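Putative non-ribosomal peptide synthetase (Actinomadura parvosata subsp. kistnae, PDB 6M7L) probably forms a condensation-type domain of a non-ribosomal peptide synthetase, part of a modular assembly line that builds peptides without the ribosome. Local coordinates at residues L56-L61 and A132-L137; D164-Y169 and A390-R395; T297-D302 and R317-P322; P370-A375 and M406-W411. All coordinates share one frame; numbering follows the deposited sequence.

In the fold
Contacts 1 and 2 lie about 12 Å apart (centres) around one mixed sheet, and contacts 3 and 4 are equally close to each other near the centre of the chain, 32 to 36 Å from the first pair between centres. Contact 2 touches contact 1 through Leu-56 and a hydrogen bond of Tyr-169 OH with Asp-57 N; contact 4 touches contact 3 through Trp-318. The outer pair holds helices to a sheet or loop mainly by carbon packing, with no hydrogen bond across either contact. The inner pair joins strands, so backbone bonds lead and side chains follow. Contacts 2 and 4 are buried, whereas contacts 1 and 3 are partly open, with arginine chains, Arg-58 and Arg-317, doing the reaching.

Contact 1 of 4, residues L56-L61 and A132-L137; sequences LDRDAL and AHLFPL
Leu-56 and Leu-134 meet tip to tip, their CD2 methyls 3.6 Å apart. Leu-134 CD2 is also approached obliquely by Leu-61 CD2 at 3.9 Å, so one methyl of the strand residue is shared by two leucines of the other segment. A third neighbour of that methyl is the arginine chain. From CB, Arg-58 sends CG anti to its own carbonyl carbon (chi1 -64°), and CG comes within 4.2 Å of Leu-134 CD2. The chain then continues extended, CD and NE each remaining 4.3 Å from Leu-134 CD2, and the tip passes on to the proline, the Arg-58 side chain crossing that of Pro-136 at about a right angle. There CZ lies 3.9 Å from Pro-136 CG, and NH2 closes to 3.4 Å from the same CG. These distances mark the arginine's part as van der Waals packing of a long chain at an exposed margin. No hydrogen bond spans the contact. The helix start that carries Arg-58 and Leu-61 is N-capped by Asp-57, whose OD1 accepts from Ala-60 N at 3.0 Å from above the carboxylate plane. In the fold, the first turn of helix 58-71 sits against strand 130-136. Leu-61 also packs on Leu-144 of strand 141-149, Arg-58 and Pro-136 on Ile-102 of strand 100-102, while Phe-135, its CB pointing away from this contact, packs on helix 110-119.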
loop_
_atom_site.group_PDB
_atom_site.type_symbol
_atom_site.label_atom_id
_atom_site.label_comp_id
_atom_site.label_asym_id
_atom_site.label_seq_id
_atom_site.Cartn_x
_atom_site.Cartn_y
_atom_site.Cartn_z
ATOM N N LEU A 56 13.382 -11.570 -17.470
ATOM C CA LEU A 56 12.043 -12.082 -17.212
ATOM C C LEU A 56 11.961 -13.550 -17.603
ATOM O O LEU A 56 12.349 -13.928 -18.713
ATOM C CB LEU A 56 11.000 -11.277 -17.985
ATOM C CG LEU A 56 9.632 -11.950 -18.130
ATOM C CD1 LEU A 56 8.826 -11.847 -16.844
ATOM C CD2 LEU A 56 8.866 -11.367 -19.308
ATOM N N ASP A 57 11.452 -14.372 -16.688
ATOM C CA ASP A 57 11.208 -15.788 -16.957
ATOM C C ASP A 57 9.831 -15.891 -17.602
ATOM O O ASP A 57 8.805 -15.949 -16.923
ATOM C CB ASP A 57 11.306 -16.605 -15.673
ATOM C CG ASP A 57 11.243 -18.099 -15.923
ATOM O OD1 ASP A 57 10.623 -18.514 -16.924
ATOM O OD2 ASP A 57 11.812 -18.858 -15.110
ATOM N N ARG A 58 9.814 -15.909 -18.940
ATOM C CA ARG A 58 8.552 -15.860 -19.671
ATOM C C ARG A 58 7.653 -17.039 -19.325
ATOM O O ARG A 58 6.432 -16.884 -19.210
ATOM C CB ARG A 58 8.818 -15.819 -21.174
ATOM C CG ARG A 58 9.545 -14.575 -21.633
ATOM C CD ARG A 58 9.594 -14.503 -23.144
ATOM N NE ARG A 58 10.360 -13.347 -23.598
ATOM C CZ ARG A 58 10.557 -13.038 -24.874
ATOM N NH1 ARG A 58 10.040 -13.798 -25.830
ATOM N NH2 ARG A 58 11.270 -11.966 -25.193
ATOM N N ASP A 59 8.236 -18.226 -19.152
ATOM C CA ASP A 59 7.419 -19.385 -18.810
ATOM C C ASP A 59 6.910 -19.310 -17.377
ATOM O O ASP A 59 5.856 -19.876 -17.068
ATOM C CB ASP A 59 8.204 -20.674 -19.040
ATOM C CG ASP A 59 8.406 -20.975 -20.512
ATOM O OD1 ASP A 59 9.416 -20.516 -21.084
ATOM O OD2 ASP A 59 7.543 -21.659 -21.100
ATOM N N ALA A 60 7.634 -18.622 -16.493
ATOM C CA ALA A 60 7.116 -18.389 -15.150
ATOM C C ALA A 60 6.022 -17.328 -15.159
ATOM O O ALA A 60 5.033 -17.445 -14.426
ATOM C CB ALA A 60 8.248 -17.983 -14.206
ATOM N N LEU A 61 6.186 -16.289 -15.983
ATOM C CA LEU A 61 5.143 -15.280 -16.127
ATOM C C LEU A 61 3.852 -15.898 -16.649
ATOM O O LEU A 61 2.758 -15.547 -16.192
ATOM C CB LEU A 61 5.620 -14.164 -17.058
ATOM C CG LEU A 61 4.556 -13.205 -17.598
ATOM C CD1 LEU A 61 4.002 -12.318 -16.494
ATOM C CD2 LEU A 61 5.123 -12.371 -18.733
ATOM N N ALA A 132 -3.278 -10.900 -21.468
ATOM C CA ALA A 132 -1.996 -10.257 -21.228
ATOM C C ALA A 132 -1.229 -10.122 -22.535
ATOM O O ALA A 132 -1.239 -11.033 -23.368
ATOM C CB ALA A 132 -1.161 -11.044 -20.211
ATOM N N HIS A 133 -0.561 -8.983 -22.702
ATOM C CA HIS A 133 0.223 -8.694 -23.899
ATOM C C HIS A 133 1.633 -8.322 -23.463
ATOM O O HIS A 133 1.843 -7.254 -22.879
ATOM C CB HIS A 133 -0.411 -7.570 -24.715
ATOM C CG HIS A 133 -1.890 -7.718 -24.893
ATOM N ND1 HIS A 133 -2.453 -8.268 -26.024
ATOM C CD2 HIS A 133 -2.921 -7.394 -24.077
ATOM C CE1 HIS A 133 -3.769 -8.273 -25.899
ATOM N NE2 HIS A 133 -4.078 -7.747 -24.727
ATOM N N LEU A 134 2.591 -9.200 -23.741
ATOM C CA LEU A 134 3.985 -8.952 -23.411
ATOM C C LEU A 134 4.683 -8.315 -24.605
ATOM O O LEU A 134 4.513 -8.765 -25.744
ATOM C CB LEU A 134 4.684 -10.252 -23.013
ATOM C CG LEU A 134 6.165 -10.149 -22.652
ATOM C CD1 LEU A 134 6.375 -9.125 -21.547
ATOM C CD2 LEU A 134 6.699 -11.510 -22.237
ATOM N N PHE A 135 5.465 -7.267 -24.342
ATOM C CA PHE A 135 6.154 -6.504 -25.382
ATOM C C PHE A 135 7.650 -6.515 -25.102
ATOM O O PHE A 135 8.162 -5.653 -24.372
ATOM C CB PHE A 135 5.616 -5.078 -25.458
ATOM C CG PHE A 135 4.152 -5.004 -25.777
ATOM C CD1 PHE A 135 3.712 -5.071 -27.090
ATOM C CD2 PHE A 135 3.213 -4.872 -24.766
ATOM C CE1 PHE A 135 2.362 -5.006 -27.390
ATOM C CE2 PHE A 135 1.860 -4.806 -25.061
ATOM C CZ PHE A 135 1.436 -4.874 -26.374
ATOM N N PRO A 136 8.389 -7.478 -25.655
ATOM C CA PRO A 136 9.846 -7.518 -25.450
ATOM C C PRO A 136 10.526 -6.344 -26.139
ATOM O O PRO A 136 10.365 -6.134 -27.344
ATOM C CB PRO A 136 10.256 -8.856 -26.079
ATOM C CG PRO A 136 8.995 -9.660 -26.137
ATOM C CD PRO A 136 7.898 -8.671 -26.363
ATOM N N LEU A 137 11.290 -5.577 -25.362
ATOM C CA LEU A 137 12.091 -4.474 -25.877
ATOM C C LEU A 137 13.559 -4.856 -26.013
ATOM O O LEU A 137 14.164 -4.648 -27.068
ATOM C CB LEU A 137 11.944 -3.252 -24.965
ATOM C CG LEU A 137 10.509 -2.760 -24.781
ATOM C CD1 LEU A 137 10.426 -1.746 -23.652
ATOM C CD2 LEU A 137 9.984 -2.168 -26.082
#

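Contact 2 of 4, residues D164-Y169 and A390-R395; sequences DLAAAY and ALPGLR
Ala-166 meets the incoming loop first at Ala-390, whose carbonyl O lies 3.2 Å from Ala-166 CB. Leu-391 follows. Its CG is anti to the carbonyl carbon (chi1 -58°), and its CD2 ends 3.5 Å from Ala-166 CA, on the helix backbone itself; its CB stands 4.0 Å from Tyr-169 CD2. The 4.5 Å between Ala-166 CA and Leu-391 CA shows how near the loop backbone comes, consistent with the small alanine side chain. Next, Pro-392 sets CD 3.2 Å from the Ala-166 carbonyl O and directs its own carbonyl to the edge of the Tyr-169 ring, where Pro-392 O sits near the ring plane, 3.2 Å from CE2. Gly-393 takes a positive phi (91°), which suits the third position of the type II turn from Leu-391 to Leu-394, closed by Leu-394 N to Leu-391 O. Beyond it, Leu-394 crosses the tyrosine at about a right angle, with CD1 3.7 Å from Tyr-169 OH. That hydroxyl is hydrogen-bonded to Asp-57 N, which ties the tip of the ring to the N-cap residue of helix 58-71. Arg-395 opens strand 395-399, and its NH2 pairs with an acidic side chain of another protein chain. A late segment crossing to complete the edge of the N-terminal sheet is consistent with the latch-like crossover known in condensation domains.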
loop_
_atom_site.group_PDB
_atom_site.type_symbol
_atom_site.label_atom_id
_atom_site.label_comp_id
_atom_site.label_asym_id
_atom_site.label_seq_id
_atom_site.Cartn_x
_atom_site.Cartn_y
_atom_site.Cartn_z
ATOM N N ASP A 164 -1.266 -9.949 -6.807
ATOM C CA ASP A 164 -1.353 -11.405 -6.873
ATOM C C ASP A 164 -0.518 -11.969 -8.015
ATOM O O ASP A 164 -0.040 -13.105 -7.927
ATOM C CB ASP A 164 -2.810 -11.843 -7.006
ATOM C CG ASP A 164 -3.614 -11.571 -5.748
ATOM O OD1 ASP A 164 -3.052 -10.988 -4.797
ATOM O OD2 ASP A 164 -4.805 -11.946 -5.707
ATOM N N LEU A 165 -0.332 -11.199 -9.091
ATOM C CA LEU A 165 0.563 -11.636 -10.155
ATOM C C LEU A 165 2.015 -11.580 -9.702
ATOM O O LEU A 165 2.825 -12.435 -10.078
ATOM C CB LEU A 165 0.356 -10.782 -11.406
ATOM C CG LEU A 165 1.261 -11.129 -12.590
ATOM C CD1 LEU A 165 1.031 -12.568 -13.029
ATOM C CD2 LEU A 165 1.047 -10.165 -13.746
ATOM N N ALA A 166 2.360 -10.579 -8.890
ATOM C CA ALA A 166 3.700 -10.514 -8.321
ATOM C C ALA A 166 3.950 -11.680 -7.373
ATOM O O ALA A 166 5.018 -12.300 -7.412
ATOM C CB ALA A 166 3.897 -9.183 -7.597
ATOM N N ALA A 167 2.973 -11.991 -6.518
ATOM C CA ALA A 167 3.131 -13.106 -5.592
ATOM C C ALA A 167 3.292 -14.424 -6.340
ATOM O O ALA A 167 4.112 -15.267 -5.959
ATOM C CB ALA A 167 1.937 -13.171 -4.640
ATOM N N ALA A 168 2.524 -14.613 -7.416
ATOM C CA ALA A 168 2.609 -15.860 -8.168
ATOM C C ALA A 168 3.901 -15.937 -8.971
ATOM O O ALA A 168 4.481 -17.018 -9.120
ATOM C CB ALA A 168 1.395 -16.005 -9.084
ATOM N N TYR A 169 4.372 -14.802 -9.492
ATOM C CA TYR A 169 5.596 -14.823 -10.288
ATOM C C TYR A 169 6.812 -15.132 -9.428
ATOM O O TYR A 169 7.705 -15.874 -9.856
ATOM C CB TYR A 169 5.785 -13.495 -11.018
ATOM C CG TYR A 169 7.070 -13.441 -11.811
ATOM C CD1 TYR A 169 7.211 -14.160 -12.989
ATOM C CD2 TYR A 169 8.146 -12.678 -11.376
ATOM C CE1 TYR A 169 8.385 -14.118 -13.716
ATOM C CE2 TYR A 169 9.325 -12.630 -12.097
ATOM C CZ TYR A 169 9.439 -13.352 -13.267
ATOM O OH TYR A 169 10.610 -13.308 -13.989
ATOM N N ALA A 390 5.706 -4.740 -7.375
ATOM C CA ALA A 390 7.056 -5.256 -7.585
ATOM C C ALA A 390 6.978 -6.742 -7.900
ATOM O O ALA A 390 6.592 -7.537 -7.037
ATOM C CB ALA A 390 7.933 -5.005 -6.360
ATOM N N LEU A 391 7.347 -7.115 -9.124
ATOM C CA LEU A 391 7.527 -8.523 -9.457
ATOM C C LEU A 391 8.889 -8.980 -8.948
ATOM O O LEU A 391 9.907 -8.392 -9.332
ATOM C CB LEU A 391 7.436 -8.757 -10.961
ATOM C CG LEU A 391 6.194 -8.364 -11.766
ATOM C CD1 LEU A 391 6.127 -9.187 -13.046
ATOM C CD2 LEU A 391 4.918 -8.518 -10.970
ATOM N N PRO A 392 8.954 -9.995 -8.087
ATOM C CA PRO A 392 10.250 -10.446 -7.560
ATOM C C PRO A 392 11.250 -10.746 -8.668
ATOM O O PRO A 392 10.964 -11.489 -9.608
ATOM C CB PRO A 392 9.882 -11.707 -6.774
ATOM C CG PRO A 392 8.483 -11.458 -6.329
ATOM C CD PRO A 392 7.826 -10.699 -7.454
ATOM N N GLY A 393 12.431 -10.139 -8.559
ATOM C CA GLY A 393 13.487 -10.324 -9.529
ATOM C C GLY A 393 13.497 -9.335 -10.675
ATOM O O GLY A 393 14.405 -9.395 -11.512
ATOM N N LEU A 394 12.526 -8.426 -10.739
ATOM C CA LEU A 394 12.422 -7.472 -11.833
ATOM C C LEU A 394 12.168 -6.078 -11.282
ATOM O O LEU A 394 11.373 -5.899 -10.355
ATOM C CB LEU A 394 11.293 -7.858 -12.803
ATOM C CG LEU A 394 11.432 -9.195 -13.532
ATOM C CD1 LEU A 394 10.106 -9.605 -14.155
ATOM C CD2 LEU A 394 12.522 -9.118 -14.590
ATOM N N ARG A 395 12.853 -5.093 -11.858
ATOM C CA ARG A 395 12.594 -3.692 -11.547
ATOM C C ARG A 395 11.251 -3.299 -12.155
ATOM O O ARG A 395 11.122 -3.195 -13.379
ATOM C CB ARG A 395 13.731 -2.825 -12.081
ATOM C CG ARG A 395 13.611 -1.341 -11.782
ATOM C CD ARG A 395 14.911 -0.621 -12.119
ATOM N NE ARG A 395 15.994 -0.992 -11.210
ATOM C CZ ARG A 395 17.263 -0.619 -11.358
ATOM N NH1 ARG A 395 17.621 0.133 -12.390
ATOM N NH2 ARG A 395 18.177 -1.003 -10.477
#

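Contact 3 of 4, residues T297-D302 and R317-P322; sequences TRLPRD and RWLALP
Two neighbouring antiparallel strands, 292-299 and 317-324, make this contact, with Thr-297 opposite Leu-319, Arg-298 opposite Trp-318 and Leu-299 opposite Arg-317. The outer two are hydrogen-bonded pairs. Thr-297 N reaches Leu-319 O at 3.1 Å, with a sound return bond; Arg-317 N reaches Leu-299 O at 2.9 Å, but the return from Leu-299 N to Arg-317 O is unusually short, its 2.5 Å length doubtful. Between them, Arg-298 CB lies over the six-membered ring of Trp-318, 3.5 Å from its centroid and 9° off the normal, a CH-pi contact; CG follows near CE2. On the other face of the sheet, with Thr-297, Leu-299 CD1 and Leu-319 CD2 are 4.1 Å apart. Arg-317 grips Pro-300 O side-on with NE (3.1 Å) and NH2 (2.9 Å), both in the guanidinium plane. Asp-302 CB lies over one face, offset toward the rim; its OD2 is well out of that plane, 4.5 Å from NH1, and OD1 bonds Glu-304 N. Arg-298 pairs with Glu-156 and Arg-301 with Asp-154, the aspartate position of a degenerate HHxxxDG motif, consistent with the family's arginine-aspartate bridge. Two donors on one oxygen hold the loop after the strand against Arg-317, while the nearby opposite charge probably adds only weak attraction.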
loop_
_atom_site.group_PDB
_atom_site.type_symbol
_atom_site.label_atom_id
_atom_site.label_comp_id
_atom_site.label_asym_id
_atom_site.label_seq_id
_atom_site.Cartn_x
_atom_site.Cartn_y
_atom_site.Cartn_z
ATOM N N THR A 297 -21.319 9.549 -8.375
ATOM C CA THR A 297 -19.993 9.283 -7.839
ATOM C C THR A 297 -19.802 7.778 -7.783
ATOM O O THR A 297 -20.748 7.037 -7.501
ATOM C CB THR A 297 -19.795 9.918 -6.454
ATOM O OG1 THR A 297 -18.432 9.755 -6.040
ATOM C CG2 THR A 297 -20.716 9.284 -5.416
ATOM N N ARG A 298 -18.586 7.331 -8.083
ATOM C CA ARG A 298 -18.257 5.915 -8.017
ATOM C C ARG A 298 -17.756 5.587 -6.619
ATOM O O ARG A 298 -16.768 6.167 -6.154
ATOM C CB ARG A 298 -17.208 5.531 -9.057
ATOM C CG ARG A 298 -17.049 4.024 -9.216
ATOM C CD ARG A 298 -15.799 3.661 -9.994
ATOM N NE ARG A 298 -14.587 3.899 -9.214
ATOM C CZ ARG A 298 -14.009 2.989 -8.436
ATOM N NH1 ARG A 298 -14.533 1.775 -8.330
ATOM N NH2 ARG A 298 -12.908 3.292 -7.764
ATOM N N LEU A 299 -18.445 4.677 -5.947
ATOM C CA LEU A 299 -17.896 4.199 -4.692
ATOM C C LEU A 299 -17.187 2.871 -4.912
ATOM O O LEU A 299 -17.623 2.065 -5.743
ATOM C CB LEU A 299 -18.999 4.024 -3.649
ATOM C CG LEU A 299 -19.807 5.281 -3.316
ATOM C CD1 LEU A 299 -21.001 4.936 -2.441
ATOM C CD2 LEU A 299 -18.930 6.320 -2.638
ATOM N N PRO A 300 -16.091 2.606 -4.210
ATOM C CA PRO A 300 -15.414 1.313 -4.376
ATOM C C PRO A 300 -16.184 0.187 -3.709
ATOM O O PRO A 300 -17.343 0.365 -3.318
ATOM C CB PRO A 300 -14.052 1.545 -3.711
ATOM C CG PRO A 300 -14.327 2.586 -2.678
ATOM C CD PRO A 300 -15.390 3.483 -3.256
ATOM N N ARG A 301 -15.555 -0.979 -3.578
ATOM C CA ARG A 301 -16.196 -2.097 -2.900
ATOM C C ARG A 301 -16.535 -1.723 -1.463
ATOM O O ARG A 301 -15.908 -0.848 -0.861
ATOM C CB ARG A 301 -15.289 -3.326 -2.919
ATOM C CG ARG A 301 -13.969 -3.141 -2.200
ATOM C CD ARG A 301 -13.004 -4.246 -2.581
ATOM N NE ARG A 301 -12.723 -4.232 -4.015
ATOM C CZ ARG A 301 -12.055 -5.184 -4.658
ATOM N NH1 ARG A 301 -11.598 -6.241 -3.999
ATOM N NH2 ARG A 301 -11.847 -5.081 -5.964
ATOM N N ASP A 302 -17.554 -2.388 -0.921
ATOM C CA ASP A 302 -17.941 -2.170 0.467
ATOM C C ASP A 302 -16.752 -2.451 1.374
ATOM O O ASP A 302 -16.321 -3.602 1.501
ATOM C CB ASP A 302 -19.133 -3.053 0.845
ATOM C CG ASP A 302 -19.805 -2.612 2.135
ATOM O OD1 ASP A 302 -19.138 -1.978 2.980
ATOM O OD2 ASP A 302 -21.010 -2.899 2.304
ATOM N N ARG A 317 -19.602 0.416 -7.148
ATOM C CA ARG A 317 -20.958 0.876 -6.900
ATOM C C ARG A 317 -21.060 2.334 -7.321
ATOM O O ARG A 317 -20.185 3.142 -6.990
ATOM C CB ARG A 317 -21.339 0.722 -5.427
ATOM C CG ARG A 317 -21.485 -0.716 -4.959
ATOM C CD ARG A 317 -21.581 -0.765 -3.446
ATOM N NE ARG A 317 -20.389 -0.196 -2.827
ATOM C CZ ARG A 317 -20.347 0.293 -1.593
ATOM N NH1 ARG A 317 -21.437 0.292 -0.837
ATOM N NH2 ARG A 317 -19.214 0.792 -1.116
ATOM N N TRP A 318 -22.111 2.662 -8.060
ATOM C CA TRP A 318 -22.360 4.022 -8.505
ATOM C C TRP A 318 -23.560 4.589 -7.762
ATOM O O TRP A 318 -24.525 3.871 -7.482
ATOM C CB TRP A 318 -22.587 4.074 -10.016
ATOM C CG TRP A 318 -21.312 3.943 -10.793
ATOM C CD1 TRP A 318 -20.738 2.790 -11.242
ATOM C CD2 TRP A 318 -20.441 5.008 -11.196
ATOM N NE1 TRP A 318 -19.568 3.071 -11.907
ATOM C CE2 TRP A 318 -19.364 4.426 -11.893
ATOM C CE3 TRP A 318 -20.471 6.397 -11.039
ATOM C CZ2 TRP A 318 -18.328 5.184 -12.432
ATOM C CZ3 TRP A 318 -19.440 7.150 -11.575
ATOM C CH2 TRP A 318 -18.383 6.541 -12.262
ATOM N N LEU A 319 -23.492 5.877 -7.439
ATOM C CA LEU A 319 -24.501 6.529 -6.615
ATOM C C LEU A 319 -24.931 7.825 -7.285
ATOM O O LEU A 319 -24.115 8.734 -7.464
ATOM C CB LEU A 319 -23.962 6.803 -5.208
ATOM C CG LEU A 319 -24.995 6.855 -4.084
ATOM C CD1 LEU A 319 -25.703 5.513 -3.974
ATOM C CD2 LEU A 319 -24.333 7.232 -2.767
ATOM N N ALA A 320 -26.206 7.907 -7.654
ATOM C CA ALA A 320 -26.765 9.149 -8.167
ATOM C C ALA A 320 -27.015 10.115 -7.016
ATOM O O ALA A 320 -27.424 9.708 -5.924
ATOM C CB ALA A 320 -28.066 8.883 -8.924
ATOM N N LEU A 321 -26.763 11.399 -7.260
ATOM C CA LEU A 321 -26.913 12.444 -6.246
ATOM C C LEU A 321 -27.758 13.582 -6.806
ATOM O O LEU A 321 -27.269 14.702 -6.994
ATOM C CB LEU A 321 -25.547 12.951 -5.785
ATOM C CG LEU A 321 -24.536 11.882 -5.356
ATOM C CD1 LEU A 321 -23.192 12.509 -5.025
ATOM C CD2 LEU A 321 -25.066 11.081 -4.178
ATOM N N PRO A 322 -29.042 13.332 -7.071
ATOM C CA PRO A 322 -29.888 14.378 -7.662
ATOM C C PRO A 322 -30.116 15.524 -6.688
ATOM O O PRO A 322 -30.506 15.315 -5.536
ATOM C CB PRO A 322 -31.194 13.641 -7.978
ATOM C CG PRO A 322 -31.223 12.521 -7.004
ATOM C CD PRO A 322 -29.798 12.089 -6.834
#

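Contact 4 of 4, residues P370-A375 and M406-W411; sequences PIFQVA and MELDLW
Phe-372 turns its CG between the backbone N and the carbonyl carbon (chi1 57°), and Leu-408 turns its CG anti to the carbonyl carbon (chi1 -57°); with these the phenyl ring and the leucine branch approach at an oblique angle. Leu-408 CD2 touches Phe-372 CE1 at 3.6 Å, and the other branch, CD1, touches Ala-375 CB at 3.6 Å while lying over one face of the Trp-411 ring toward its rim. Trp-411 also closes on Ala-375, CD1 to CB 3.4 Å, and the Ala-375 carbonyl O sits at the ring's edge. Strands 374-380 and 410-418, the parallel pair at the edge of the four-stranded mixed sheet, begin here, Val-374 beside Leu-410 and Ala-375 beside Trp-411. Gln-373 O accepts from Asp-409 N at 2.8 Å and weakly from Leu-410 N at 3.3 Å, and Ala-375 N donates to Leu-410 O at 3.0 Å. Gln-373 and Asp-409 lie side by side, pointing the same way, with Asp-409 OD2 3.2 Å from Gln-373 CB; Gln-373 NE2 bonds His-369 O. Asp-409 OD2 forms a salt bridge with Arg-238, and Trp-411 NE1 bonds Gln-377 OE1. One carbonyl thus takes Asp-409 N and, weakly, Leu-410 N, and a buried carboxylate has a cationic partner, which would probably favour its charged form.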
loop_
_atom_site.group_PDB
_atom_site.type_symbol
_atom_site.label_atom_id
_atom_site.label_comp_id
_atom_site.label_asym_id
_atom_site.label_seq_id
_atom_site.Cartn_x
_atom_site.Cartn_y
_atom_site.Cartn_z
ATOM N N PRO A 370 -26.801 6.497 -18.059
ATOM C CA PRO A 370 -28.101 6.632 -17.391
ATOM C C PRO A 370 -28.039 7.533 -16.167
ATOM O O PRO A 370 -27.012 7.642 -15.491
ATOM C CB PRO A 370 -28.446 5.190 -16.993
ATOM C CG PRO A 370 -27.614 4.330 -17.884
ATOM C CD PRO A 370 -26.349 5.098 -18.107
ATOM N N ILE A 371 -29.167 8.196 -15.905
ATOM C CA ILE A 371 -29.423 8.983 -14.700
ATOM C C ILE A 371 -28.480 10.176 -14.578
ATOM O O ILE A 371 -28.927 11.305 -14.348
ATOM C CB ILE A 371 -29.364 8.102 -13.439
ATOM C CG1 ILE A 371 -30.355 6.941 -13.565
ATOM C CG2 ILE A 371 -29.692 8.928 -12.205
ATOM C CD1 ILE A 371 -30.423 6.053 -12.342
ATOM N N PHE A 372 -27.175 9.948 -14.710
ATOM C CA PHE A 372 -26.218 11.043 -14.675
ATOM C C PHE A 372 -25.183 10.855 -15.773
ATOM O O PHE A 372 -24.881 9.734 -16.186
ATOM C CB PHE A 372 -25.524 11.167 -13.303
ATOM C CG PHE A 372 -24.822 9.918 -12.853
ATOM C CD1 PHE A 372 -23.512 9.667 -13.229
ATOM C CD2 PHE A 372 -25.466 9.005 -12.038
ATOM C CE1 PHE A 372 -22.866 8.519 -12.813
ATOM C CE2 PHE A 372 -24.820 7.858 -11.615
ATOM C CZ PHE A 372 -23.521 7.614 -12.004
ATOM N N GLN A 373 -24.654 11.981 -16.248
ATOM C CA GLN A 373 -23.587 11.991 -17.233
ATOM C C GLN A 373 -22.322 12.649 -16.713
ATOM O O GLN A 373 -21.293 12.609 -17.399
ATOM C CB GLN A 373 -24.040 12.710 -18.515
ATOM C CG GLN A 373 -25.244 12.079 -19.193
ATOM C CD GLN A 373 -26.541 12.334 -18.450
ATOM O OE1 GLN A 373 -26.824 13.460 -18.045
ATOM N NE2 GLN A 373 -27.329 11.281 -18.253
ATOM N N VAL A 374 -22.375 13.257 -15.532
ATOM C CA VAL A 374 -21.226 13.862 -14.876
ATOM C C VAL A 374 -21.027 13.155 -13.545
ATOM O O VAL A 374 -21.995 12.896 -12.822
ATOM C CB VAL A 374 -21.428 15.379 -14.678
ATOM C CG1 VAL A 374 -20.247 15.990 -13.938
ATOM C CG2 VAL A 374 -21.636 16.060 -16.021
ATOM N N ALA A 375 -19.779 12.824 -13.232
ATOM C CA ALA A 375 -19.449 12.170 -11.978
ATOM C C ALA A 375 -18.318 12.922 -11.294
ATOM O O ALA A 375 -17.504 13.584 -11.944
ATOM C CB ALA A 375 -19.062 10.701 -12.187
ATOM N N MET A 406 -14.918 5.473 -20.899
ATOM C CA MET A 406 -16.017 5.769 -19.995
ATOM C C MET A 406 -17.259 6.120 -20.797
ATOM O O MET A 406 -17.184 6.511 -21.963
ATOM C CB MET A 406 -15.670 6.915 -19.034
ATOM C CG MET A 406 -15.525 8.273 -19.699
ATOM S SD MET A 406 -15.249 9.575 -18.487
ATOM C CE MET A 406 -15.421 11.039 -19.497
ATOM N N GLU A 407 -18.415 5.962 -20.150
ATOM C CA GLU A 407 -19.684 6.381 -20.728
ATOM C C GLU A 407 -20.068 7.795 -20.332
ATOM O O GLU A 407 -20.932 8.395 -20.981
ATOM C CB GLU A 407 -20.804 5.431 -20.301
ATOM C CG GLU A 407 -20.539 3.971 -20.585
ATOM C CD GLU A 407 -21.702 3.098 -20.175
ATOM O OE1 GLU A 407 -22.754 3.153 -20.849
ATOM O OE2 GLU A 407 -21.572 2.370 -19.168
ATOM N N LEU A 408 -19.458 8.331 -19.280
ATOM C CA LEU A 408 -19.786 9.665 -18.816
ATOM C C LEU A 408 -19.267 10.714 -19.793
ATOM O O LEU A 408 -18.352 10.469 -20.583
ATOM C CB LEU A 408 -19.192 9.902 -17.429
ATOM C CG LEU A 408 -19.610 8.895 -16.357
ATOM C CD1 LEU A 408 -18.578 8.849 -15.243
ATOM C CD2 LEU A 408 -20.981 9.251 -15.807
ATOM N N ASP A 409 -19.883 11.895 -19.741
ATOM C CA ASP A 409 -19.361 13.026 -20.498
ATOM C C ASP A 409 -18.231 13.707 -19.744
ATOM O O ASP A 409 -17.248 14.150 -20.350
ATOM C CB ASP A 409 -20.473 14.032 -20.791
ATOM C CG ASP A 409 -21.710 13.378 -21.354
ATOM O OD1 ASP A 409 -21.590 12.271 -21.915
ATOM O OD2 ASP A 409 -22.803 13.970 -21.240
ATOM N N LEU A 410 -18.360 13.798 -18.423
ATOM C CA LEU A 410 -17.392 14.477 -17.581
ATOM C C LEU A 410 -17.203 13.687 -16.297
ATOM O O LEU A 410 -18.175 13.224 -15.692
ATOM C CB LEU A 410 -17.843 15.906 -17.264
ATOM C CG LEU A 410 -17.990 16.825 -18.476
ATOM C CD1 LEU A 410 -18.816 18.051 -18.127
ATOM C CD2 LEU A 410 -16.620 17.222 -19.006
ATOM N N TRP A 411 -15.947 13.530 -15.889
ATOM C CA TRP A 411 -15.605 12.850 -14.643
ATOM C C TRP A 411 -14.572 13.715 -13.929
ATOM O O TRP A 411 -13.393 13.716 -14.292
ATOM C CB TRP A 411 -15.079 11.442 -14.900
ATOM C CG TRP A 411 -15.199 10.550 -13.705
ATOM C CD1 TRP A 411 -15.674 10.894 -12.473
ATOM C CD2 TRP A 411 -14.848 9.163 -13.625
ATOM N NE1 TRP A 411 -15.644 9.809 -11.633
ATOM C CE2 TRP A 411 -15.135 8.735 -12.313
ATOM C CE3 TRP A 411 -14.315 8.244 -14.534
ATOM C CZ2 TRP A 411 -14.912 7.428 -11.888
ATOM C CZ3 TRP A 411 -14.091 6.948 -14.109
ATOM C CH2 TRP A 411 -14.391 6.551 -12.797
#